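Local coordinates for penicillin-binding protein PbpB (Mycobacterium tuberculosis, PDB 6KGU) that synthesises cross-linked peptidoglycan from lipid intermediates for the mycobacterial cell wall and is a target of beta-lactam antibiotics such as aztreonam, at residues S191-L197 against R410-V416; K475-Q481 against D492-F498. All coordinates share one frame; numbering follows the deposited sequence.

Interaction 1: residues S191-L197 against R410-V416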
loop_
_atom_site.group_PDB
_atom_site.type_symbol
_atom_site.label_atom_id
_atom_site.label_comp_id
_atom_site.label_asym_id
_atom_site.label_seq_id
_atom_site.Cartn_x
_atom_site.Cartn_y
_atom_site.Cartn_z
ATOM N N SER A 191 -3.296 -24.159 -16.998
ATOM C CA SER A 191 -4.019 -24.147 -15.737
ATOM C C SER A 191 -4.658 -22.782 -15.508
ATOM O O SER A 191 -4.270 -21.776 -16.112
ATOM C CB SER A 191 -3.082 -24.493 -14.580
ATOM O OG SER A 191 -2.564 -25.799 -14.738
ATOM N N THR A 192 -5.658 -22.757 -14.632
ATOM C CA THR A 192 -6.336 -21.520 -14.278
ATOM C C THR A 192 -5.700 -20.908 -13.034
ATOM O O THR A 192 -5.404 -21.613 -12.070
ATOM C CB THR A 192 -7.827 -21.776 -14.051
ATOM O OG1 THR A 192 -8.470 -21.902 -15.327
ATOM C CG2 THR A 192 -8.477 -20.619 -13.287
ATOM N N VAL A 193 -5.478 -19.593 -13.074
ATOM C CA VAL A 193 -4.803 -18.855 -12.010
ATOM C C VAL A 193 -5.859 -18.111 -11.189
ATOM O O VAL A 193 -6.570 -17.247 -11.713
ATOM C CB VAL A 193 -3.751 -17.889 -12.591
ATOM C CG1 VAL A 193 -3.270 -16.904 -11.535
ATOM C CG2 VAL A 193 -2.556 -18.669 -13.176
ATOM N N VAL A 194 -5.963 -18.442 -9.903
ATOM C CA VAL A 194 -6.927 -17.830 -8.986
ATOM C C VAL A 194 -6.212 -16.740 -8.188
ATOM O O VAL A 194 -5.273 -17.030 -7.441
ATOM C CB VAL A 194 -7.541 -18.873 -8.036
ATOM C CG1 VAL A 194 -8.578 -18.219 -7.121
ATOM C CG2 VAL A 194 -8.145 -20.070 -8.821
ATOM N N LEU A 195 -6.648 -15.488 -8.338
ATOM C CA LEU A 195 -6.029 -14.376 -7.626
ATOM C C LEU A 195 -6.670 -14.180 -6.252
ATOM O O LEU A 195 -7.791 -14.622 -5.991
ATOM C CB LEU A 195 -6.146 -13.080 -8.433
ATOM C CG LEU A 195 -5.588 -13.170 -9.862
ATOM C CD1 LEU A 195 -5.752 -11.865 -10.609
ATOM C CD2 LEU A 195 -4.112 -13.577 -9.822
ATOM N N THR A 196 -5.943 -13.486 -5.372
ATOM C CA THR A 196 -6.526 -13.042 -4.110
ATOM C C THR A 196 -7.499 -11.879 -4.285
ATOM O O THR A 196 -8.234 -11.569 -3.339
ATOM C CB THR A 196 -5.416 -12.635 -3.134
ATOM O OG1 THR A 196 -4.608 -11.608 -3.730
ATOM C CG2 THR A 196 -4.526 -13.825 -2.796
ATOM N N LEU A 197 -7.486 -11.214 -5.450
ATOM C CA LEU A 197 -8.361 -10.074 -5.698
ATOM C C LEU A 197 -9.827 -10.433 -5.494
ATOM O O LEU A 197 -10.269 -11.543 -5.804
ATOM C CB LEU A 197 -8.194 -9.540 -7.131
ATOM C CG LEU A 197 -6.844 -8.948 -7.555
ATOM C CD1 LEU A 197 -6.915 -8.419 -9.002
ATOM C CD2 LEU A 197 -6.368 -7.836 -6.590
ATOM N N ARG A 410 0.493 -11.479 -0.866
ATOM C CA ARG A 410 0.467 -12.383 -2.003
ATOM C C ARG A 410 -0.779 -12.084 -2.817
ATOM O O ARG A 410 -1.830 -11.747 -2.260
ATOM C CB ARG A 410 0.443 -13.873 -1.552
ATOM C CG ARG A 410 1.693 -14.345 -0.808
ATOM C CD ARG A 410 2.853 -14.417 -1.773
ATOM N NE ARG A 410 4.091 -14.932 -1.189
ATOM C CZ ARG A 410 5.076 -14.184 -0.707
ATOM N NH1 ARG A 410 4.979 -12.852 -0.710
ATOM N NH2 ARG A 410 6.179 -14.766 -0.225
ATOM N N ILE A 411 -0.667 -12.236 -4.133
ATOM C CA ILE A 411 -1.792 -11.991 -5.019
ATOM C C ILE A 411 -2.243 -13.247 -5.753
ATOM O O ILE A 411 -3.355 -13.248 -6.312
ATOM C CB ILE A 411 -1.485 -10.859 -6.025
ATOM C CG1 ILE A 411 -2.797 -10.318 -6.642
ATOM C CG2 ILE A 411 -0.554 -11.353 -7.119
ATOM C CD1 ILE A 411 -2.709 -8.873 -7.113
ATOM N N ILE A 412 -1.432 -14.300 -5.771
ATOM C CA ILE A 412 -1.828 -15.591 -6.322
ATOM C C ILE A 412 -2.393 -16.413 -5.173
ATOM O O ILE A 412 -1.669 -16.738 -4.228
ATOM C CB ILE A 412 -0.655 -16.328 -6.976
ATOM C CG1 ILE A 412 0.180 -15.395 -7.851
ATOM C CG2 ILE A 412 -1.194 -17.507 -7.784
ATOM C CD1 ILE A 412 -0.575 -14.828 -9.009
ATOM N N LYS A 413 -3.684 -16.751 -5.248
ATOM C CA LYS A 413 -4.275 -17.582 -4.198
ATOM C C LYS A 413 -4.085 -19.071 -4.475
ATOM O O LYS A 413 -3.810 -19.847 -3.551
ATOM C CB LYS A 413 -5.765 -17.269 -4.039
ATOM C CG LYS A 413 -6.354 -17.850 -2.748
ATOM C CD LYS A 413 -7.595 -17.110 -2.297
ATOM C CE LYS A 413 -8.149 -17.684 -0.989
ATOM N NZ LYS A 413 -7.137 -17.718 0.100
ATOM N N ALA A 414 -4.221 -19.489 -5.730
ATOM C CA ALA A 414 -4.236 -20.908 -6.070
ATOM C C ALA A 414 -4.136 -21.055 -7.584
ATOM O O ALA A 414 -4.265 -20.083 -8.335
ATOM C CB ALA A 414 -5.510 -21.586 -5.549
ATOM N N THR A 415 -3.896 -22.285 -8.023
ATOM C CA THR A 415 -3.963 -22.643 -9.435
ATOM C C THR A 415 -4.794 -23.907 -9.602
ATOM O O THR A 415 -4.716 -24.829 -8.780
ATOM C CB THR A 415 -2.579 -22.874 -10.042
ATOM O OG1 THR A 415 -1.950 -23.966 -9.371
ATOM C CG2 THR A 415 -1.712 -21.640 -9.887
ATOM N N VAL A 416 -5.584 -23.958 -10.667
ATOM C CA VAL A 416 -6.462 -25.090 -10.934
ATOM C C VAL A 416 -5.959 -25.801 -12.180
ATOM O O VAL A 416 -5.876 -25.202 -13.263
ATOM C CB VAL A 416 -7.922 -24.656 -11.090
ATOM C CG1 VAL A 416 -8.810 -25.882 -11.264
ATOM C CG2 VAL A 416 -8.344 -23.843 -9.874
#
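V194 O takes two backbone N-H groups from the opposite strand: K413 N at 2.7 Å, in the carbonyl plane, and A414 N at a longer 3.2 Å, tilted slightly from that plane. This doubled grip marks a classic beta bulge, with K413 and A414 both facing V194, and it shifts the antiparallel register by one residue. On the far side of the bulge from the T192–V416 pair, T196 N reaches I411 O at 2.8 Å, near the end of the paired backbones. Strand 192-195 lies between 21-22 (parallel) and 412-416 (antiparallel), with 422-424 beyond, in a mixed sheet. V194, A414 and V416 share one face. V194 CG2, beside its backbone N because CG1 is anti to it (chi1 -178°), crosses to V416 CG2 at 3.9 Å. Beyond the bulge, L195 CD2 lies 3.8 Å from I412 CD1, and both side chains touch L151 of helix 150-154. L197 CD2 meets I411 CD1 obliquely, again at 3.8 Å. T196 turns OG1 between its backbone N and carbonyl carbon (chi1 57°), close against I411 CA, and hydrogen-bonds V233 O. K413 packs its CB near V194 O while its ammonium leads away to a salt bridge with E232.

Interaction 2: residues K475-Q481 against D492-F498. With AZR (2-({[(1Z)-1-(2-amino-1,3-thiazol-4-yl)-2-oxo-2-{[(2S,3S)-1-oxo-3-(sulfoamino)butan-2-yl]amino}ethylidene]amino}oxy)-2-methylpropanoic acid), chain B.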
loop_
_atom_site.group_PDB
_atom_site.type_symbol
_atom_site.label_atom_id
_atom_site.label_comp_id
_atom_site.label_asym_id
_atom_site.label_seq_id
_atom_site.Cartn_x
_atom_site.Cartn_y
_atom_site.Cartn_z
ATOM N N LYS A 475 -2.359 7.019 9.349
ATOM C CA LYS A 475 -1.296 8.006 9.378
ATOM C C LYS A 475 -1.219 8.687 8.019
ATOM O O LYS A 475 -1.235 8.015 6.982
ATOM C CB LYS A 475 0.059 7.366 9.727
ATOM C CG LYS A 475 1.215 8.363 9.836
ATOM C CD LYS A 475 1.049 9.233 11.083
ATOM C CE LYS A 475 2.049 10.366 11.108
ATOM N NZ LYS A 475 1.644 11.516 10.241
ATOM N N THR A 476 -1.113 10.017 8.043
ATOM C CA THR A 476 -0.942 10.865 6.870
ATOM C C THR A 476 0.534 11.011 6.531
ATOM O O THR A 476 1.399 10.903 7.405
ATOM C CB THR A 476 -1.516 12.259 7.136
ATOM O OG1 THR A 476 -1.118 12.674 8.451
ATOM C CG2 THR A 476 -3.059 12.275 7.022
ATOM N N GLY A 477 0.813 11.267 5.248
ATOM C CA GLY A 477 2.151 11.637 4.827
ATOM C C GLY A 477 2.154 12.743 3.784
ATOM O O GLY A 477 1.302 12.764 2.889
ATOM N N THR A 478 3.115 13.658 3.897
ATOM C CA THR A 478 3.321 14.766 2.958
ATOM C C THR A 478 4.834 14.896 2.793
ATOM O O THR A 478 5.498 15.507 3.638
ATOM C CB THR A 478 2.710 16.073 3.464
ATOM O OG1 THR A 478 1.342 15.864 3.842
ATOM C CG2 THR A 478 2.778 17.174 2.380
ATOM N N ALA A 479 5.373 14.318 1.720
ATOM C CA ALA A 479 6.811 14.264 1.490
ATOM C C ALA A 479 7.170 15.180 0.328
ATOM O O ALA A 479 6.629 15.036 -0.778
ATOM C CB ALA A 479 7.269 12.832 1.208
ATOM N N GLN A 480 8.076 16.118 0.589
ATOM C CA GLN A 480 8.656 16.948 -0.459
ATOM C C GLN A 480 9.336 16.077 -1.515
ATOM O O GLN A 480 10.078 15.153 -1.182
ATOM C CB GLN A 480 9.660 17.909 0.172
ATOM C CG GLN A 480 9.936 19.110 -0.636
ATOM C CD GLN A 480 8.713 19.980 -0.778
ATOM O OE1 GLN A 480 8.103 20.372 0.220
ATOM N NE2 GLN A 480 8.337 20.289 -2.025
ATOM N N GLN A 481 9.070 16.352 -2.793
ATOM C CA GLN A 481 9.681 15.573 -3.865
ATOM C C GLN A 481 11.001 16.194 -4.316
ATOM O O GLN A 481 11.218 17.403 -4.192
ATOM C CB GLN A 481 8.740 15.452 -5.071
ATOM C CG GLN A 481 7.679 14.353 -4.928
ATOM C CD GLN A 481 6.833 14.164 -6.181
ATOM O OE1 GLN A 481 5.601 14.107 -6.127
ATOM N NE2 GLN A 481 7.490 14.056 -7.302
ATOM N N ASP A 492 7.307 22.892 -3.479
ATOM C CA ASP A 492 5.856 22.753 -3.432
ATOM C C ASP A 492 5.359 21.574 -4.267
ATOM O O ASP A 492 4.267 21.644 -4.839
ATOM C CB ASP A 492 5.190 24.044 -3.919
ATOM C CG ASP A 492 5.660 24.451 -5.310
ATOM O OD1 ASP A 492 6.839 24.199 -5.641
ATOM O OD2 ASP A 492 4.849 25.017 -6.073
ATOM N N VAL A 493 6.136 20.498 -4.357
ATOM C CA VAL A 493 5.739 19.282 -5.064
ATOM C C VAL A 493 5.832 18.132 -4.070
ATOM O O VAL A 493 6.915 17.873 -3.528
ATOM C CB VAL A 493 6.631 19.025 -6.290
ATOM C CG1 VAL A 493 6.135 17.822 -7.073
ATOM C CG2 VAL A 493 6.699 20.271 -7.165
ATOM N N TYR A 494 4.706 17.438 -3.831
ATOM C CA TYR A 494 4.618 16.443 -2.761
ATOM C C TYR A 494 4.184 15.069 -3.246
ATOM O O TYR A 494 3.439 14.935 -4.220
ATOM C CB TYR A 494 3.630 16.857 -1.685
ATOM C CG TYR A 494 3.790 18.271 -1.231
ATOM C CD1 TYR A 494 2.709 19.134 -1.212
ATOM C CD2 TYR A 494 5.025 18.744 -0.819
ATOM C CE1 TYR A 494 2.853 20.439 -0.796
ATOM C CE2 TYR A 494 5.181 20.036 -0.406
ATOM C CZ TYR A 494 4.093 20.881 -0.397
ATOM O OH TYR A 494 4.257 22.177 0.018
ATOM N N TRP A 495 4.664 14.041 -2.542
ATOM C CA TRP A 495 3.980 12.759 -2.478
ATOM C C TRP A 495 3.083 12.785 -1.253
ATOM O O TRP A 495 3.574 12.960 -0.133
ATOM C CB TRP A 495 4.937 11.581 -2.348
ATOM C CG TRP A 495 5.564 11.151 -3.589
ATOM C CD1 TRP A 495 4.944 10.732 -4.746
ATOM C CD2 TRP A 495 6.962 11.064 -3.825
ATOM N NE1 TRP A 495 5.884 10.410 -5.695
ATOM C CE2 TRP A 495 7.134 10.599 -5.154
ATOM C CE3 TRP A 495 8.094 11.340 -3.043
ATOM C CZ2 TRP A 495 8.392 10.402 -5.714
ATOM C CZ3 TRP A 495 9.346 11.137 -3.602
ATOM C CH2 TRP A 495 9.485 10.676 -4.928
ATOM N N ILE A 496 1.785 12.587 -1.469
ATOM C CA ILE A 496 0.797 12.471 -0.403
ATOM C C ILE A 496 0.489 10.992 -0.201
ATOM O O ILE A 496 0.194 10.280 -1.167
ATOM C CB ILE A 496 -0.481 13.248 -0.759
ATOM C CG1 ILE A 496 -0.132 14.706 -1.085
ATOM C CG2 ILE A 496 -1.560 13.081 0.324
ATOM C CD1 ILE A 496 0.722 15.390 -0.099
ATOM N N THR A 497 0.529 10.540 1.050
ATOM C CA THR A 497 0.234 9.159 1.405
ATOM C C THR A 497 -0.776 9.116 2.537
ATOM O O THR A 497 -0.894 10.058 3.324
ATOM C CB THR A 497 1.490 8.404 1.852
ATOM O OG1 THR A 497 2.191 9.174 2.837
ATOM C CG2 THR A 497 2.407 8.142 0.653
ATOM N N PHE A 498 -1.527 8.021 2.587
ATOM C CA PHE A 498 -2.295 7.653 3.765
ATOM C C PHE A 498 -2.238 6.141 3.875
ATOM O O PHE A 498 -2.348 5.437 2.868
ATOM C CB PHE A 498 -3.777 8.120 3.715
ATOM C CG PHE A 498 -4.489 8.035 5.070
ATOM C CD1 PHE A 498 -5.046 6.844 5.513
ATOM C CD2 PHE A 498 -4.556 9.142 5.906
ATOM C CE1 PHE A 498 -5.677 6.761 6.751
ATOM C CE2 PHE A 498 -5.172 9.061 7.156
ATOM C CZ PHE A 498 -5.732 7.866 7.576
HETATM C C7 AZR B . 4.258 17.490 8.181
HETATM S S8 AZR B . 10.487 13.563 3.980
HETATM O O9 AZR B . 4.926 13.490 6.258
HETATM O O10 AZR B . 8.186 16.676 7.453
HETATM O O11 AZR B . 7.056 18.548 5.187
HETATM N N12 AZR B . 3.286 15.218 8.333
HETATM N N13 AZR B . 6.364 15.855 6.357
HETATM N N14 AZR B . 7.950 17.724 4.440
HETATM N N15 AZR B . 9.486 15.784 3.106
HETATM N N16 AZR B . 10.715 14.583 1.499
HETATM S S17 AZR B . 1.758 15.089 7.891
HETATM C C18 AZR B . 4.226 16.087 7.603
HETATM C C19 AZR B . 5.612 15.424 7.531
HETATM C C20 AZR B . 5.335 13.915 7.309
HETATM C C21 AZR B . 7.603 16.378 6.411
HETATM C C22 AZR B . 8.207 16.643 5.076
HETATM C C23 AZR B . 6.693 19.730 4.509
HETATM C C24 AZR B . 9.091 15.640 4.430
HETATM C C25 AZR B . 9.534 14.519 5.057
HETATM C C26 AZR B . 10.219 14.757 2.732
HETATM C C27 AZR B . 5.807 19.302 3.353
HETATM C C28 AZR B . 5.956 20.669 5.449
HETATM C C29 AZR B . 7.970 20.395 4.003
HETATM O O30 AZR B . 9.072 20.148 4.442
HETATM O O31 AZR B . 7.745 21.285 3.087
HETATM O O32 AZR B . 1.095 16.295 8.225
HETATM O O33 AZR B . 1.132 14.011 8.826
HETATM O O34 AZR B . 1.726 14.564 6.575
#
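G477 and T497 face each other where these antiparallel strands pack tightly: T497 OG1, between its own backbone N and carbonyl carbon (chi1 50°), stands 3.2 Å from G477 CA, on the side where glycine carries no side chain. G477 N to T497 O and T497 N to G477 O close the hydrogen-bonded pair; A479 and W495 form the next one, with A479 N to W495 O nearly straight at 174°. T476 CG2 meets the F498 ring at its edge, 3.6 Å from CD2, and K475 O lies over one face of that ring. Farther along, T478 CG2 sits over a face of Y494 in a CH-pi contact and beside I496 CD1. Q481 CG lies over the six-membered ring of W495, 3.6 Å from its centroid, and the amide stacks almost parallel to the indole.

Near D492 the contact loosens: this residue is exposed and its CB points away from strand 475-481, while Y494 is partly exposed beside the ligand. K475-T476-G477 fits the K(T/S)G motif of penicillin-binding proteins. T476 OG1 bonds AZR O33 at 2.6 Å, and K475 NZ approaches the same sulfamate oxygen at 2.9 Å. T478 clasps the inhibitor twice by its backbone, N to AZR O9 at 3.0 Å and O from AZR N13 at 2.9 Å; the first is consistent with an oxyanion-hole donor.

S324 OG holds K475 NZ and T461 OG1 holds T476 OG1, helix 390-401 touches K475 and T497, and strand 493-502 lies between 473-483 and 509-516 in the antiparallel sheet.

In the fold
Interactions 1 and 2 lie on opposite sides of the chain's centre, with centres 34 Å apart and nearest atoms about 17 Å apart, so they do not touch. Interaction 2 belongs to the active site: the side chain of K475 is about 4 Å from that of S269, by similarity the acyl-ester residue, and K475 to Q480 and, from the second segment, Y494 line the aztreonam pocket. Interaction 1 is remote from that site and joins strands of the other, mixed sheet. V233, which accepts a bond from T196, begins strand 233-238, an edge strand of the antiparallel sheet, in which 220-227 and 509-516 come between it and 493-502. Along the chain, interaction 1 closes before interaction 2 opens.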